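Local coordinates for protein dTDP-4-dehydrorhamnose 3,5-epimerase (Bacillus anthracis str. Ames, PDB 3RYK) that catalyses epimerisation at carbons 3 and 5 of a dTDP-4-dehydro-6-deoxy sugar, giving dTDP-4-dehydrorhamnose in the dTDP-L-rhamnose pathway, at residues Q70-T81 with T147-V158; A104-R113 with L135-C146. All coordinates share one frame; numbering follows the deposited sequence.

Interaction 1 of 2, residues Q70-T81 with T147-V158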
# COMPACT_ATOMS: atom_id res chain seq x y z
N GLN A 70 -1.13 4.49 -9.88
CA GLN A 70 -1.51 3.12 -9.67
C GLN A 70 -0.64 2.45 -8.61
O GLN A 70 0.53 2.81 -8.45
CB GLN A 70 -1.40 2.44 -11.03
CG GLN A 70 -1.67 1.01 -11.10
CD GLN A 70 -1.44 0.50 -12.50
OE1 GLN A 70 -1.75 1.18 -13.49
NE2 GLN A 70 -0.91 -0.69 -12.59
N ASP A 71 -1.25 1.54 -7.86
CA ASP A 71 -0.58 0.75 -6.81
C ASP A 71 -0.80 -0.69 -7.21
O ASP A 71 -1.95 -1.11 -7.42
CB ASP A 71 -1.15 0.91 -5.39
CG ASP A 71 -1.01 2.32 -4.81
OD1 ASP A 71 -0.54 3.23 -5.52
OD2 ASP A 71 -1.39 2.50 -3.62
N ASN A 72 0.29 -1.44 -7.29
CA ASN A 72 0.30 -2.83 -7.66
C ASN A 72 0.74 -3.68 -6.47
O ASN A 72 1.58 -3.24 -5.68
CB ASN A 72 1.29 -3.01 -8.82
CG ASN A 72 0.92 -2.17 -10.04
OD1 ASN A 72 -0.25 -2.04 -10.37
ND2 ASN A 72 1.93 -1.63 -10.72
N VAL A 73 0.18 -4.88 -6.33
CA VAL A 73 0.54 -5.81 -5.26
C VAL A 73 0.88 -7.16 -5.90
O VAL A 73 0.05 -7.75 -6.60
CB VAL A 73 -0.58 -5.98 -4.20
CG1 VAL A 73 -0.20 -7.06 -3.18
CG2 VAL A 73 -0.86 -4.64 -3.52
N SER A 74 2.11 -7.60 -5.65
CA SER A 74 2.65 -8.86 -6.14
C SER A 74 2.78 -9.86 -5.00
O SER A 74 3.49 -9.61 -4.03
CB SER A 74 4.03 -8.60 -6.76
OG SER A 74 4.72 -9.79 -7.05
N TYR A 75 2.07 -10.98 -5.10
CA TYR A 75 2.12 -12.06 -4.11
C TYR A 75 2.85 -13.23 -4.76
O TYR A 75 2.53 -13.60 -5.92
CB TYR A 75 0.74 -12.50 -3.57
CG TYR A 75 0.82 -13.82 -2.82
CD1 TYR A 75 1.27 -13.90 -1.50
CD2 TYR A 75 0.47 -15.00 -3.45
CE1 TYR A 75 1.36 -15.15 -0.83
CE2 TYR A 75 0.55 -16.24 -2.81
CZ TYR A 75 0.99 -16.33 -1.52
OH TYR A 75 1.04 -17.59 -0.95
N SER A 76 3.82 -13.79 -4.04
CA SER A 76 4.62 -14.93 -4.50
C SER A 76 4.59 -15.97 -3.38
O SER A 76 5.13 -15.76 -2.28
CB SER A 76 6.05 -14.52 -4.83
OG SER A 76 6.10 -13.53 -5.84
N ALA A 77 3.95 -17.10 -3.64
CA ALA A 77 3.83 -18.15 -2.64
C ALA A 77 5.16 -18.82 -2.22
O ALA A 77 5.37 -19.07 -1.03
CB ALA A 77 2.83 -19.22 -3.12
N GLU A 78 6.05 -19.06 -3.17
CA GLU A 78 7.31 -19.74 -2.89
C GLU A 78 8.53 -18.84 -2.88
O GLU A 78 8.61 -17.90 -3.68
CB GLU A 78 7.53 -20.81 -3.97
CG GLU A 78 6.78 -22.12 -3.69
CD GLU A 78 6.53 -22.99 -4.92
OE1 GLU A 78 5.38 -22.96 -5.42
OE2 GLU A 78 7.46 -23.67 -5.42
N ALA A 79 9.47 -19.12 -1.97
CA ALA A 79 10.73 -18.37 -1.90
C ALA A 79 11.46 -18.66 -3.20
O ALA A 79 11.30 -19.74 -3.79
CB ALA A 79 11.58 -18.82 -0.74
N GLY A 80 12.31 -17.74 -3.65
CA GLY A 80 13.06 -17.94 -4.89
C GLY A 80 12.26 -17.68 -6.16
O GLY A 80 12.59 -18.21 -7.24
N THR A 81 11.20 -16.90 -6.03
CA THR A 81 10.37 -16.54 -7.17
C THR A 81 10.98 -15.25 -7.72
O THR A 81 11.25 -14.31 -6.98
CB THR A 81 8.91 -16.27 -6.76
OG1 THR A 81 8.35 -17.45 -6.17
CG2 THR A 81 8.06 -15.83 -7.97
N THR A 147 12.25 -13.29 -4.24
CA THR A 147 11.66 -13.43 -2.91
C THR A 147 12.59 -14.33 -2.09
O THR A 147 13.08 -15.34 -2.58
CB THR A 147 10.23 -13.95 -2.98
OG1 THR A 147 10.21 -15.26 -3.58
CG2 THR A 147 9.36 -12.99 -3.82
N LEU A 148 12.84 -13.97 -0.84
CA LEU A 148 13.75 -14.74 -0.01
C LEU A 148 13.11 -15.76 0.94
O LEU A 148 13.80 -16.62 1.48
CB LEU A 148 14.59 -13.75 0.82
CG LEU A 148 15.34 -12.65 0.04
CD1 LEU A 148 16.17 -11.83 1.09
CD2 LEU A 148 16.24 -13.17 -1.08
N VAL A 149 11.81 -15.65 1.14
CA VAL A 149 11.07 -16.55 2.03
C VAL A 149 9.69 -16.73 1.46
O VAL A 149 9.24 -15.89 0.68
CB VAL A 149 10.93 -15.93 3.44
CG1 VAL A 149 12.28 -15.85 4.10
CG2 VAL A 149 10.25 -14.55 3.36
N PRO A 150 8.99 -17.79 1.86
CA PRO A 150 7.63 -17.99 1.32
C PRO A 150 6.67 -16.86 1.69
O PRO A 150 6.92 -16.09 2.64
CB PRO A 150 7.15 -19.28 2.00
CG PRO A 150 8.36 -19.93 2.54
CD PRO A 150 9.43 -18.92 2.69
N HIS A 151 5.59 -16.80 0.94
CA HIS A 151 4.53 -15.82 1.14
C HIS A 151 5.01 -14.38 1.23
O HIS A 151 4.76 -13.71 2.23
CB HIS A 151 3.70 -16.18 2.39
CG HIS A 151 3.15 -17.57 2.38
ND1 HIS A 151 2.02 -17.92 1.68
CD2 HIS A 151 3.56 -18.70 3.01
CE1 HIS A 151 1.76 -19.21 1.86
NE2 HIS A 151 2.68 -19.70 2.67
N THR A 152 5.73 -13.94 0.20
CA THR A 152 6.24 -12.57 0.12
C THR A 152 5.27 -11.73 -0.70
O THR A 152 4.81 -12.14 -1.81
CB THR A 152 7.69 -12.51 -0.40
OG1 THR A 152 8.57 -13.06 0.59
CG2 THR A 152 8.13 -11.09 -0.72
N ILE A 153 4.95 -10.56 -0.15
CA ILE A 153 4.04 -9.60 -0.76
C ILE A 153 4.77 -8.27 -0.97
O ILE A 153 5.25 -7.63 -0.01
CB ILE A 153 2.81 -9.34 0.14
CG1 ILE A 153 2.08 -10.65 0.46
CG2 ILE A 153 1.85 -8.35 -0.53
CD1 ILE A 153 0.90 -10.47 1.42
N VAL A 154 4.85 -7.86 -2.23
CA VAL A 154 5.50 -6.63 -2.63
C VAL A 154 4.46 -5.68 -3.18
O VAL A 154 3.55 -6.07 -3.92
CB VAL A 154 6.55 -6.89 -3.72
CG1 VAL A 154 7.25 -5.60 -4.11
CG2 VAL A 154 7.55 -7.93 -3.26
N MET A 155 4.58 -4.42 -2.80
CA MET A 155 3.67 -3.39 -3.26
C MET A 155 4.50 -2.32 -3.91
O MET A 155 5.58 -1.99 -3.43
CB MET A 155 2.91 -2.78 -2.08
CG MET A 155 1.98 -1.65 -2.49
SD MET A 155 1.21 -0.79 -1.11
CE MET A 155 0.24 -2.09 -0.36
N TYR A 156 4.02 -1.79 -5.03
CA TYR A 156 4.76 -0.72 -5.68
C TYR A 156 3.86 0.18 -6.48
O TYR A 156 2.92 -0.28 -7.13
CB TYR A 156 5.95 -1.22 -6.49
CG TYR A 156 5.65 -2.05 -7.70
CD1 TYR A 156 5.66 -1.48 -8.97
CD2 TYR A 156 5.40 -3.41 -7.58
CE1 TYR A 156 5.40 -2.25 -10.10
CE2 TYR A 156 5.14 -4.17 -8.69
CZ TYR A 156 5.15 -3.59 -9.94
OH TYR A 156 4.89 -4.36 -11.04
N LYS A 157 4.16 1.48 -6.40
CA LYS A 157 3.41 2.50 -7.09
C LYS A 157 4.10 2.81 -8.40
O LYS A 157 5.30 2.61 -8.54
CB LYS A 157 3.39 3.78 -6.26
CG LYS A 157 2.80 3.66 -4.88
CD LYS A 157 2.98 4.99 -4.13
CE LYS A 157 2.28 4.96 -2.80
NZ LYS A 157 0.87 4.49 -2.84
N VAL A 158 3.33 3.30 -9.37
CA VAL A 158 3.87 3.67 -10.68
C VAL A 158 3.22 5.00 -11.07
O VAL A 158 2.04 5.21 -10.79
CB VAL A 158 3.63 2.59 -11.77
CG1 VAL A 158 4.25 1.25 -11.34
CG2 VAL A 158 2.16 2.43 -12.09
O HOH W 1 5.87 -11.23 -4.48
O HOH W 2 7.74 -15.57 -1.92

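Interaction 2 of 2, residues A104-R113 with L135-C146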
# COMPACT_ATOMS: atom_id res chain seq x y z
N ALA A 104 10.40 -10.79 2.53
CA ALA A 104 11.59 -10.04 2.15
C ALA A 104 12.01 -10.43 0.75
O ALA A 104 11.75 -11.56 0.33
CB ALA A 104 12.70 -10.33 3.13
N ILE A 105 12.65 -9.48 0.06
CA ILE A 105 13.14 -9.67 -1.30
C ILE A 105 14.51 -9.04 -1.50
O ILE A 105 14.94 -8.18 -0.73
CB ILE A 105 12.18 -8.96 -2.32
CG1 ILE A 105 12.30 -7.41 -2.24
CG2 ILE A 105 10.77 -9.42 -2.15
CD1 ILE A 105 11.28 -6.64 -3.08
N TYR A 106 15.20 -9.54 -2.51
CA TYR A 106 16.50 -9.03 -2.96
C TYR A 106 16.08 -8.36 -4.24
O TYR A 106 15.74 -9.05 -5.21
CB TYR A 106 17.53 -10.13 -3.15
CG TYR A 106 18.80 -9.72 -3.89
CD1 TYR A 106 19.79 -8.95 -3.29
CD2 TYR A 106 19.05 -10.18 -5.18
CE1 TYR A 106 20.96 -8.61 -3.97
CE2 TYR A 106 20.23 -9.86 -5.88
CZ TYR A 106 21.18 -9.07 -5.27
OH TYR A 106 22.34 -8.76 -5.98
N ASP A 107 16.08 -7.04 -4.25
CA ASP A 107 15.67 -6.25 -5.39
C ASP A 107 16.83 -5.67 -6.16
O ASP A 107 17.76 -5.08 -5.58
CB ASP A 107 14.73 -5.18 -4.85
CG ASP A 107 14.03 -4.41 -5.93
OD1 ASP A 107 14.68 -3.78 -6.79
OD2 ASP A 107 12.79 -4.42 -5.87
N VAL A 108 16.78 -5.80 -7.48
CA VAL A 108 17.83 -5.31 -8.33
C VAL A 108 17.31 -4.27 -9.31
O VAL A 108 16.17 -4.38 -9.79
CB VAL A 108 18.41 -6.45 -9.20
CG1 VAL A 108 19.38 -5.90 -10.29
CG2 VAL A 108 19.08 -7.52 -8.34
N ILE A 109 18.13 -3.26 -9.58
CA ILE A 109 17.79 -2.23 -10.54
C ILE A 109 19.01 -2.09 -11.42
O ILE A 109 20.14 -2.22 -10.95
CB ILE A 109 17.33 -0.85 -9.94
CG1 ILE A 109 18.47 -0.08 -9.27
CG2 ILE A 109 16.15 -1.04 -8.99
CD1 ILE A 109 18.02 1.24 -8.69
N VAL A 110 18.77 -1.86 -12.72
CA VAL A 110 19.83 -1.71 -13.70
C VAL A 110 19.62 -0.38 -14.46
O VAL A 110 18.52 -0.10 -14.93
CB VAL A 110 19.78 -2.86 -14.73
CG1 VAL A 110 21.04 -2.82 -15.62
CG2 VAL A 110 19.67 -4.23 -14.04
N ASP A 111 20.67 0.44 -14.56
CA ASP A 111 20.59 1.74 -15.25
C ASP A 111 20.72 1.45 -16.76
O ASP A 111 21.79 1.01 -17.22
CB ASP A 111 21.69 2.70 -14.74
CG ASP A 111 21.59 4.11 -15.33
OD1 ASP A 111 20.83 4.31 -16.31
OD2 ASP A 111 22.26 5.05 -14.81
N LEU A 112 19.65 1.68 -17.51
CA LEU A 112 19.68 1.43 -18.97
C LEU A 112 19.74 2.71 -19.81
O LEU A 112 19.49 2.67 -21.02
CB LEU A 112 18.51 0.53 -19.38
CG LEU A 112 18.50 -0.88 -18.80
CD1 LEU A 112 17.42 -1.75 -19.43
CD2 LEU A 112 19.85 -1.52 -18.97
N ARG A 113 20.08 3.82 -19.18
CA ARG A 113 20.19 5.10 -19.87
C ARG A 113 21.59 5.06 -20.52
O ARG A 113 22.61 5.17 -19.83
CB ARG A 113 20.01 6.22 -18.84
CG ARG A 113 18.63 6.21 -18.16
CD ARG A 113 18.55 7.20 -16.99
NE ARG A 113 19.53 6.87 -15.96
CZ ARG A 113 19.69 7.54 -14.81
NH1 ARG A 113 18.91 8.58 -14.52
NH2 ARG A 113 20.62 7.15 -13.95
N LEU A 135 12.29 1.59 -2.30
CA LEU A 135 13.25 1.92 -3.34
C LEU A 135 12.53 2.73 -4.41
O LEU A 135 11.47 2.33 -4.89
CB LEU A 135 13.82 0.65 -3.94
CG LEU A 135 14.88 0.83 -5.02
CD1 LEU A 135 16.13 1.50 -4.47
CD2 LEU A 135 15.23 -0.53 -5.62
N LEU A 136 13.11 3.88 -4.77
CA LEU A 136 12.57 4.76 -5.79
C LEU A 136 13.38 4.37 -7.03
O LEU A 136 14.60 4.57 -7.06
CB LEU A 136 12.76 6.24 -5.42
CG LEU A 136 12.14 7.32 -6.33
CD1 LEU A 136 12.75 7.37 -7.73
CD2 LEU A 136 10.63 7.13 -6.40
N VAL A 137 12.71 3.76 -8.00
CA VAL A 137 13.33 3.33 -9.24
C VAL A 137 12.97 4.37 -10.32
O VAL A 137 11.80 4.47 -10.74
CB VAL A 137 12.82 1.95 -9.70
CG1 VAL A 137 13.68 1.43 -10.84
CG2 VAL A 137 12.82 0.95 -8.55
N PRO A 138 13.96 5.14 -10.79
CA PRO A 138 13.64 6.14 -11.80
C PRO A 138 13.31 5.55 -13.16
O PRO A 138 13.46 4.35 -13.38
CB PRO A 138 14.95 6.94 -11.93
CG PRO A 138 15.87 6.46 -10.91
CD PRO A 138 15.39 5.15 -10.43
N LYS A 139 12.85 6.42 -14.06
CA LYS A 139 12.55 6.02 -15.42
C LYS A 139 13.92 5.73 -16.05
O LYS A 139 14.91 6.36 -15.67
CB LYS A 139 11.81 7.13 -16.18
CG LYS A 139 10.42 7.41 -15.66
CD LYS A 139 9.75 8.50 -16.44
CE LYS A 139 8.31 8.67 -16.01
NZ LYS A 139 7.60 9.69 -16.81
N GLY A 140 13.98 4.79 -17.00
CA GLY A 140 15.25 4.44 -17.64
C GLY A 140 16.00 3.29 -16.98
O GLY A 140 17.16 3.02 -17.32
N PHE A 141 15.32 2.63 -16.04
CA PHE A 141 15.85 1.49 -15.30
C PHE A 141 15.03 0.22 -15.45
O PHE A 141 13.82 0.27 -15.68
CB PHE A 141 15.88 1.80 -13.78
CG PHE A 141 16.96 2.76 -13.36
CD1 PHE A 141 18.08 2.29 -12.66
CD2 PHE A 141 16.89 4.10 -13.67
CE1 PHE A 141 19.10 3.16 -12.26
CE2 PHE A 141 17.90 4.98 -13.28
CZ PHE A 141 19.01 4.50 -12.58
N ALA A 142 15.72 -0.92 -15.32
CA ALA A 142 15.11 -2.23 -15.37
C ALA A 142 14.96 -2.52 -13.88
O ALA A 142 15.82 -2.10 -13.07
CB ALA A 142 15.99 -3.24 -16.02
N HIS A 143 13.89 -3.22 -13.52
CA HIS A 143 13.58 -3.58 -12.14
C HIS A 143 13.02 -4.97 -11.99
O HIS A 143 12.10 -5.38 -12.73
CB HIS A 143 12.55 -2.62 -11.53
CG HIS A 143 11.97 -3.14 -10.24
ND1 HIS A 143 10.73 -3.73 -10.17
CD2 HIS A 143 12.49 -3.20 -8.99
CE1 HIS A 143 10.50 -4.12 -8.93
NE2 HIS A 143 11.56 -3.81 -8.20
N GLY A 144 13.55 -5.69 -11.00
CA GLY A 144 13.11 -7.04 -10.69
C GLY A 144 13.50 -7.42 -9.29
O GLY A 144 14.25 -6.68 -8.63
N PHE A 145 13.00 -8.56 -8.82
CA PHE A 145 13.33 -9.02 -7.48
C PHE A 145 13.21 -10.53 -7.29
O PHE A 145 12.56 -11.24 -8.09
CB PHE A 145 12.46 -8.30 -6.44
CG PHE A 145 10.98 -8.57 -6.57
CD1 PHE A 145 10.41 -9.70 -5.98
CD2 PHE A 145 10.16 -7.68 -7.23
CE1 PHE A 145 9.05 -9.94 -6.07
CE2 PHE A 145 8.78 -7.91 -7.31
CZ PHE A 145 8.23 -9.04 -6.74
N CYS A 146 13.85 -11.02 -6.23
CA CYS A 146 13.85 -12.44 -5.86
C CYS A 146 13.31 -12.52 -4.44
O CYS A 146 13.87 -11.88 -3.53
CB CYS A 146 15.25 -13.05 -5.93
SG CYS A 146 15.34 -14.83 -5.59

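Interaction 1 of 2, residues Q70-T81 with T147-V158
N72 and Y156 face each other as a hydrogen-bonded antiparallel pair, and the backbone bonds run the length of strands 70-76 and 152-158. N72 N gives a bond of 2.9 Å to Y156 O, and N72 O takes one back from Y156 N; S74 with V154 and S76 with T152 repeat the pattern, while Q70 N to V158 O is weak. Past the strands, H151 N reaches A77 O from above the carbonyl plane. T147 closes the far end: its N bonds to T81 O, its O accepts from G80 N at 2.7 Å, and OG1, turned between its own backbone N and carbonyl carbon (chi1 62°), accepts from T81 N.

Such pairing is at home in the jelly-roll-like β fold of this enzyme, and strand 70-76 also pairs antiparallel with a strand of the second subunit, carrying the sheet across the interface.

K157 NZ lies 3.1 Å from D71 OD2 in a salt bridge, and D71 of the second subunit is its stronger partner. A lysine, long enough for both carboxylates, suits this buried place.

Two tyrosines make the aromatic contacts. N72 CB sits over one face of the Y156 ring, 4.1 Å from its centroid, a CH-pi contact with the amide steeply inclined to the ring. Q70 NE2 holds that amide, meeting N72 OD1 in plane on a lone pair at 2.7 Å. Y75 OH and H151 ND1 share a hydrogen bond of 2.8 Å, their rings rim to rim.

On the face of V73, Y75, I153 and M155, which D71 and K157 share, V73 CG1 touches I153 CG2 at 3.6 Å. On the opposite face one water joins S74 OG and S76 OG to the backbone T152 O, and S76 OG also bonds to R83 NE.

Interaction 2 of 2, residues A104-R113 with L135-C146
F141 lies across D111 and R113: the D111 carboxylate stacks against its ring, and the R113 guanidinium meets the far rim. From CB, which passes 3.4 Å from V110 O, the side chain swings beside its backbone N (chi1 -74°) and carries the ring across toward strand 104-111. CD1 continues past V110 O and comes 4.1 Å from I109 CD1. CE1 meets D111 CB at 3.6 Å; D111 CA lies over one face of the ring as a CH-pi donor, P138 CD over the opposite face. At the tip, CZ touches R113 NH2 at 3.4 Å, and CE2 lies over the centre of the guanidinium, the two planes 54° apart. R113 grips D111 side-on through NE and NH2, and R113 N also bonds to D111 OD1, an Asx turn. D111 OD2 accepts from S116 OG and T118 OG1, and R113 NH1 pairs with D34. G140, at positive phi, lets the chain turn against R113.

Farther along, H143 NE2 donates to D107 OD2 at 2.7 Å, on its syn side and near the imidazole plane. Backbone bonds from Y106-C146 to V110-A142 join the strands as neighbouring antiparallel members of the five-stranded sheet in this jelly-roll-like fold.

Interaction 2 is nested along the chain inside the loop closed by interaction 1, and strand 141-147 runs on through a turn into strand 152-158. The two contacts, with centres about 14 Å apart, meet directly: L148 N is 2.9 Å from A104 O, a probable hydrogen bond, T152 CG2 packs on I105 CG2 at 3.4 Å, and S74 OG lies 3.6 Å from F145 CZ. The F145 side chain thus reaches from the sheet of interaction 2 to S74, and R83 of strand 82-88 touches it while also bonding to S76. Bound pyrophosphate lies about 6 Å from the Y156 side chain and about 9 Å from that of F145, whereas thymidine diphosphate is about 14 Å from the K157 side chain.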